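Local atomic coordinates of epsilon (Streptococcus pyogenes, PDB entry 1GVN), a protein that neutralises the cognate zeta toxin as the antitoxin of a plasmid-borne type II toxin-antitoxin system that kills plasmid-free cells after segregation. Residues L47-L52 with R74-Y79; I13-S18 with V56-Y61. All coordinates share one frame; numbering follows the deposited sequence.

Contact 1: L47-L52 with R74-Y79; sequences LNQLKL and RSMNRY
M76 meets L50 and Q49 where helix 63-83 passes helix 42-54, in a buried site partly covered by the second subunit, whose Y72 packs on M76. Along R74-Y79, R74 comes first and is salt-bridged to E71 and to an acidic side chain of another protein's chain. M76 is the residue that reaches across. Its chain bends at chi2 (-59°), which carries the sulfur and CE round towards helix 42-54. The closest approach is from M76 CG to L50 CD2, 3.9 Å, and M76 CE lies 4.2 Å from the same methyl. The two side chains run past each other, pointing opposite ways, and L50 CD2 lies against the flank of the thioether chain. M76 CE also comes within 4.3 Å of Q49 OE1, an oxygen that is hydrogen-bonded to Y72 OH of the second subunit, while Q49 NE2 is bonded to N45. Next in sequence, N77 OD1 is hydrogen-bonded to R24 NH1 of helix 5-31, and Y79 packs on L42 and L46 of helix 42-54. Between the segments the contact is thus one of dispersion between a thioether and a branched alkyl group, bordered by an amide whose polar atoms are already engaged.

Contact 2: I13-S18 with V56-Y61; sequences IINELS and VNLFDY
I14 packs its CG2 methyl against CD1 of L58, 3.8 Å away, and the two side chains meet tip to tip. The contact joins helix 5-31 to the connection between helices 42-54 and 63-83, within a fold built of three helices. L58 begins a short 3-10 turn, residues 58-60, and its CB points to the long helix. With L58 CG opposite its own carbonyl carbon (chi1 -57°) and an extended chi2, CD1 becomes the leading methyl. It bears on two neighbouring residues of the helix: besides I14 it touches the amide of N15, with N15 OD1 3.8 Å from L58 CD1. N15 and L58 lie alongside one another, pointing opposite ways, and the meeting of this carbonyl oxygen with a methyl is a van der Waals one. L58 also packs on I11, one turn earlier in the helix, as does F59. N15 and F59 pack against basic side chains of another protein's chain as well, which places the contact beside that interface.

The connection also contacts the second subunit, whose Q40 is hydrogen-bonded to N57 N, D60 OD2 and Y61 OH. On the helix, I14 O accepts from both S18 N and S18 OG, the hydroxyl at 3.0 Å and tilted 31° from the carbonyl plane. N57, just before the 3-10 turn, forms an Asx turn: its OD1 receives F59 N at 3.1 Å with an N-H...O angle of 146°, and the N-H comes in over the amide face instead of along a lone pair.

From the N terminus, helix 5-31 supplies 13-18, helix 42-54 supplies 47-52, the following connection supplies 56-61 and helix 63-83 supplies 74-79. Contact 2 closes first, bringing the chain back to the first helix after 37 intervening residues; contact 1 closes a shorter loop of 21, from the second helix to the third. Their segments alternate, so the loops cross rather than nest. Together they join the first helix to the connection and the second helix to the third. The centres lie about 13 Å apart, and their segments touch where L17 CD2 packs 3.9 Å from R74 N. Both contacts also border the second subunit.

Contact 1: L47-L52 with R74-Y79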
loop_
_atom_site.group_PDB
_atom_site.type_symbol
_atom_site.label_atom_id
_atom_site.label_comp_id
_atom_site.label_asym_id
_atom_site.label_seq_id
_atom_site.Cartn_x
_atom_site.Cartn_y
_atom_site.Cartn_z
ATOM N N LEU A 47 -7.225 -3.029 4.133
ATOM C CA LEU A 47 -7.499 -4.448 3.950
ATOM C C LEU A 47 -7.707 -4.749 2.467
ATOM O O LEU A 47 -7.163 -5.719 1.938
ATOM C CB LEU A 47 -8.755 -4.859 4.729
ATOM C CG LEU A 47 -9.172 -6.329 4.573
ATOM C CD1 LEU A 47 -8.142 -7.228 5.239
ATOM C CD2 LEU A 47 -10.542 -6.558 5.200
ATOM N N ASN A 48 -8.495 -3.909 1.802
ATOM C CA ASN A 48 -8.783 -4.097 0.390
ATOM C C ASN A 48 -7.547 -3.958 -0.484
ATOM O O ASN A 48 -7.410 -4.661 -1.482
ATOM C CB ASN A 48 -9.887 -3.140 -0.060
ATOM C CG ASN A 48 -11.241 -3.513 0.532
ATOM O OD1 ASN A 48 -11.481 -4.676 0.850
ATOM N ND2 ASN A 48 -12.129 -2.536 0.668
ATOM N N GLN A 49 -6.651 -3.053 -0.098
ATOM C CA GLN A 49 -5.412 -2.927 -0.854
ATOM C C GLN A 49 -4.548 -4.176 -0.709
ATOM O O GLN A 49 -3.936 -4.637 -1.643
ATOM C CB GLN A 49 -4.630 -1.691 -0.404
ATOM C CG GLN A 49 -5.309 -0.372 -0.737
ATOM C CD GLN A 49 -4.507 0.827 -0.273
ATOM O OE1 GLN A 49 -3.367 1.024 -0.693
ATOM N NE2 GLN A 49 -5.104 1.636 0.595
ATOM N N LEU A 50 -4.584 -4.727 0.509
ATOM C CA LEU A 50 -3.822 -5.941 0.782
ATOM C C LEU A 50 -4.410 -7.112 -0.004
ATOM O O LEU A 50 -3.671 -7.973 -0.490
ATOM C CB LEU A 50 -3.815 -6.247 2.288
ATOM C CG LEU A 50 -3.159 -5.206 3.211
ATOM C CD1 LEU A 50 -3.047 -5.771 4.630
ATOM C CD2 LEU A 50 -1.775 -4.846 2.696
ATOM N N LYS A 51 -5.735 -7.146 -0.133
ATOM C CA LYS A 51 -6.387 -8.206 -0.904
ATOM C C LYS A 51 -5.917 -8.107 -2.358
ATOM O O LYS A 51 -5.642 -9.111 -3.018
ATOM C CB LYS A 51 -7.916 -8.054 -0.850
ATOM C CG LYS A 51 -8.535 -8.400 0.510
ATOM C CD LYS A 51 -10.051 -8.154 0.516
ATOM C CE LYS A 51 -10.715 -8.719 1.776
ATOM N NZ LYS A 51 -10.875 -10.202 1.704
ATOM N N LEU A 52 -5.822 -6.879 -2.851
ATOM C CA LEU A 52 -5.391 -6.641 -4.222
ATOM C C LEU A 52 -3.945 -7.115 -4.392
ATOM O O LEU A 52 -3.589 -7.741 -5.392
ATOM C CB LEU A 52 -5.517 -5.147 -4.536
ATOM C CG LEU A 52 -5.545 -4.700 -5.997
ATOM C CD1 LEU A 52 -5.839 -3.208 -6.062
ATOM C CD2 LEU A 52 -4.223 -5.018 -6.660
ATOM N N ARG A 74 7.082 -5.389 3.847
ATOM C CA ARG A 74 7.795 -4.860 5.000
ATOM C C ARG A 74 7.165 -3.505 5.322
ATOM O O ARG A 74 6.878 -3.207 6.481
ATOM C CB ARG A 74 9.287 -4.645 4.713
ATOM C CG ARG A 74 10.104 -5.906 4.450
ATOM C CD ARG A 74 11.602 -5.590 4.571
ATOM N NE ARG A 74 12.455 -6.653 4.048
ATOM C CZ ARG A 74 12.890 -6.712 2.793
ATOM N NH1 ARG A 74 12.554 -5.763 1.927
ATOM N NH2 ARG A 74 13.659 -7.721 2.403
ATOM N N SER A 75 6.942 -2.686 4.296
ATOM C CA SER A 75 6.360 -1.366 4.533
ATOM C C SER A 75 4.942 -1.449 5.081
ATOM O O SER A 75 4.572 -0.664 5.952
ATOM C CB SER A 75 6.371 -0.502 3.263
ATOM O OG SER A 75 5.520 -1.026 2.261
ATOM N N MET A 76 4.145 -2.384 4.574
ATOM C CA MET A 76 2.776 -2.529 5.068
ATOM C C MET A 76 2.793 -3.112 6.476
ATOM O O MET A 76 1.862 -2.902 7.258
ATOM C CB MET A 76 1.948 -3.413 4.128
ATOM C CG MET A 76 1.537 -2.700 2.840
ATOM S SD MET A 76 0.558 -1.204 3.191
ATOM C CE MET A 76 -0.400 -1.048 1.703
ATOM N N ASN A 77 3.852 -3.850 6.802
ATOM C CA ASN A 77 3.977 -4.419 8.137
ATOM C C ASN A 77 4.120 -3.224 9.078
ATOM O O ASN A 77 3.443 -3.132 10.107
ATOM C CB ASN A 77 5.209 -5.331 8.220
ATOM C CG ASN A 77 5.328 -6.037 9.563
ATOM O OD1 ASN A 77 4.332 -6.489 10.131
ATOM N ND2 ASN A 77 6.556 -6.152 10.068
ATOM N N ARG A 78 4.988 -2.293 8.696
ATOM C CA ARG A 78 5.227 -1.087 9.482
ATOM C C ARG A 78 3.986 -0.198 9.537
ATOM O O ARG A 78 3.569 0.234 10.606
ATOM C CB ARG A 78 6.386 -0.276 8.883
ATOM C CG ARG A 78 7.765 -0.934 9.000
ATOM C CD ARG A 78 8.860 0.053 8.608
ATOM N NE ARG A 78 8.847 0.389 7.183
ATOM C CZ ARG A 78 9.507 -0.288 6.246
ATOM N NH1 ARG A 78 10.239 -1.343 6.576
ATOM N NH2 ARG A 78 9.442 0.093 4.978
ATOM N N TYR A 79 3.403 0.072 8.377
ATOM C CA TYR A 79 2.225 0.928 8.295
ATOM C C TYR A 79 1.004 0.403 9.053
ATOM O O TYR A 79 0.327 1.166 9.744
ATOM C CB TYR A 79 1.850 1.165 6.829
ATOM C CG TYR A 79 0.614 2.018 6.659
ATOM C CD1 TYR A 79 0.600 3.355 7.061
ATOM C CD2 TYR A 79 -0.557 1.477 6.130
ATOM C CE1 TYR A 79 -0.557 4.128 6.942
ATOM C CE2 TYR A 79 -1.712 2.235 6.008
ATOM C CZ TYR A 79 -1.707 3.555 6.417
ATOM O OH TYR A 79 -2.869 4.275 6.345
#

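Contact 2: I13-S18 with V56-Y61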
loop_
_atom_site.group_PDB
_atom_site.type_symbol
_atom_site.label_atom_id
_atom_site.label_comp_id
_atom_site.label_asym_id
_atom_site.label_seq_id
_atom_site.Cartn_x
_atom_site.Cartn_y
_atom_site.Cartn_z
ATOM N N ILE A 13 9.401 -16.436 2.002
ATOM C CA ILE A 13 9.446 -15.376 3.008
ATOM C C ILE A 13 8.274 -14.419 2.792
ATOM O O ILE A 13 7.587 -14.047 3.741
ATOM C CB ILE A 13 10.782 -14.593 2.939
ATOM C CG1 ILE A 13 11.951 -15.525 3.281
ATOM C CG2 ILE A 13 10.757 -13.409 3.905
ATOM C CD1 ILE A 13 11.897 -16.119 4.680
ATOM N N ILE A 14 8.044 -14.027 1.541
ATOM C CA ILE A 14 6.937 -13.132 1.224
ATOM C C ILE A 14 5.620 -13.714 1.726
ATOM O O ILE A 14 4.848 -13.030 2.390
ATOM C CB ILE A 14 6.803 -12.893 -0.300
ATOM C CG1 ILE A 14 7.970 -12.041 -0.798
ATOM C CG2 ILE A 14 5.461 -12.203 -0.614
ATOM C CD1 ILE A 14 8.037 -11.929 -2.300
ATOM N N ASN A 15 5.364 -14.980 1.409
ATOM C CA ASN A 15 4.121 -15.611 1.826
ATOM C C ASN A 15 3.952 -15.631 3.337
ATOM O O ASN A 15 2.847 -15.450 3.839
ATOM C CB ASN A 15 4.015 -17.029 1.256
ATOM C CG ASN A 15 3.719 -17.028 -0.233
ATOM O OD1 ASN A 15 3.074 -16.111 -0.741
ATOM N ND2 ASN A 15 4.172 -18.061 -0.935
ATOM N N GLU A 16 5.039 -15.836 4.071
ATOM C CA GLU A 16 4.941 -15.846 5.523
ATOM C C GLU A 16 4.677 -14.443 6.058
ATOM O O GLU A 16 3.794 -14.247 6.892
ATOM C CB GLU A 16 6.218 -16.403 6.155
ATOM C CG GLU A 16 6.322 -17.915 6.093
ATOM C CD GLU A 16 7.428 -18.461 6.985
ATOM O OE1 GLU A 16 7.478 -18.067 8.171
ATOM O OE2 GLU A 16 8.237 -19.284 6.504
ATOM N N LEU A 17 5.432 -13.465 5.571
ATOM C CA LEU A 17 5.255 -12.094 6.036
ATOM C C LEU A 17 3.896 -11.518 5.656
ATOM O O LEU A 17 3.233 -10.890 6.481
ATOM C CB LEU A 17 6.366 -11.195 5.491
ATOM C CG LEU A 17 6.278 -9.709 5.852
ATOM C CD1 LEU A 17 6.273 -9.533 7.363
ATOM C CD2 LEU A 17 7.466 -8.965 5.225
ATOM N N SER A 18 3.472 -11.736 4.414
ATOM C CA SER A 18 2.192 -11.194 3.970
ATOM C C SER A 18 1.029 -11.742 4.792
ATOM O O SER A 18 0.087 -11.012 5.104
ATOM C CB SER A 18 1.967 -11.477 2.479
ATOM O OG SER A 18 1.907 -12.862 2.211
ATOM N N VAL A 56 -1.771 -11.466 -6.920
ATOM C CA VAL A 56 -0.706 -11.717 -7.887
ATOM C C VAL A 56 -0.077 -13.104 -7.823
ATOM O O VAL A 56 -0.054 -13.743 -6.770
ATOM C CB VAL A 56 0.430 -10.683 -7.743
ATOM C CG1 VAL A 56 -0.131 -9.273 -7.866
ATOM C CG2 VAL A 56 1.125 -10.862 -6.415
ATOM N N ASN A 57 0.431 -13.561 -8.964
ATOM C CA ASN A 57 1.108 -14.857 -9.036
ATOM C C ASN A 57 2.604 -14.599 -8.962
ATOM O O ASN A 57 3.227 -14.225 -9.959
ATOM C CB ASN A 57 0.792 -15.582 -10.340
ATOM C CG ASN A 57 1.720 -16.763 -10.573
ATOM O OD1 ASN A 57 2.117 -17.443 -9.627
ATOM N ND2 ASN A 57 2.069 -17.012 -11.829
ATOM N N LEU A 58 3.176 -14.808 -7.780
ATOM C CA LEU A 58 4.591 -14.565 -7.558
ATOM C C LEU A 58 5.517 -15.437 -8.390
ATOM O O LEU A 58 6.678 -15.093 -8.582
ATOM C CB LEU A 58 4.924 -14.736 -6.073
ATOM C CG LEU A 58 4.123 -13.854 -5.109
ATOM C CD1 LEU A 58 4.486 -14.212 -3.668
ATOM C CD2 LEU A 58 4.413 -12.379 -5.393
ATOM N N PHE A 59 5.012 -16.561 -8.887
ATOM C CA PHE A 59 5.846 -17.451 -9.684
ATOM C C PHE A 59 6.165 -16.882 -11.059
ATOM O O PHE A 59 7.015 -17.409 -11.776
ATOM C CB PHE A 59 5.171 -18.819 -9.817
ATOM C CG PHE A 59 4.963 -19.509 -8.502
ATOM C CD1 PHE A 59 6.046 -19.781 -7.673
ATOM C CD2 PHE A 59 3.685 -19.844 -8.070
ATOM C CE1 PHE A 59 5.863 -20.373 -6.427
ATOM C CE2 PHE A 59 3.487 -20.434 -6.830
ATOM C CZ PHE A 59 4.581 -20.700 -6.003
ATOM N N ASP A 60 5.500 -15.791 -11.413
ATOM C CA ASP A 60 5.705 -15.154 -12.709
ATOM C C ASP A 60 6.658 -13.962 -12.606
ATOM O O ASP A 60 7.033 -13.368 -13.620
ATOM C CB ASP A 60 4.344 -14.709 -13.266
ATOM C CG ASP A 60 4.457 -13.958 -14.580
ATOM O OD1 ASP A 60 5.067 -14.497 -15.529
ATOM O OD2 ASP A 60 3.923 -12.828 -14.664
ATOM N N TYR A 61 7.061 -13.630 -11.383
ATOM C CA TYR A 61 7.946 -12.493 -11.140
ATOM C C TYR A 61 9.438 -12.784 -11.170
ATOM O O TYR A 61 9.884 -13.874 -10.816
ATOM C CB TYR A 61 7.621 -11.851 -9.786
ATOM C CG TYR A 61 6.367 -11.007 -9.755
ATOM C CD1 TYR A 61 5.574 -10.843 -10.893
ATOM C CD2 TYR A 61 5.984 -10.351 -8.587
ATOM C CE1 TYR A 61 4.433 -10.044 -10.866
ATOM C CE2 TYR A 61 4.848 -9.553 -8.552
ATOM C CZ TYR A 61 4.077 -9.402 -9.693
ATOM O OH TYR A 61 2.952 -8.607 -9.657
#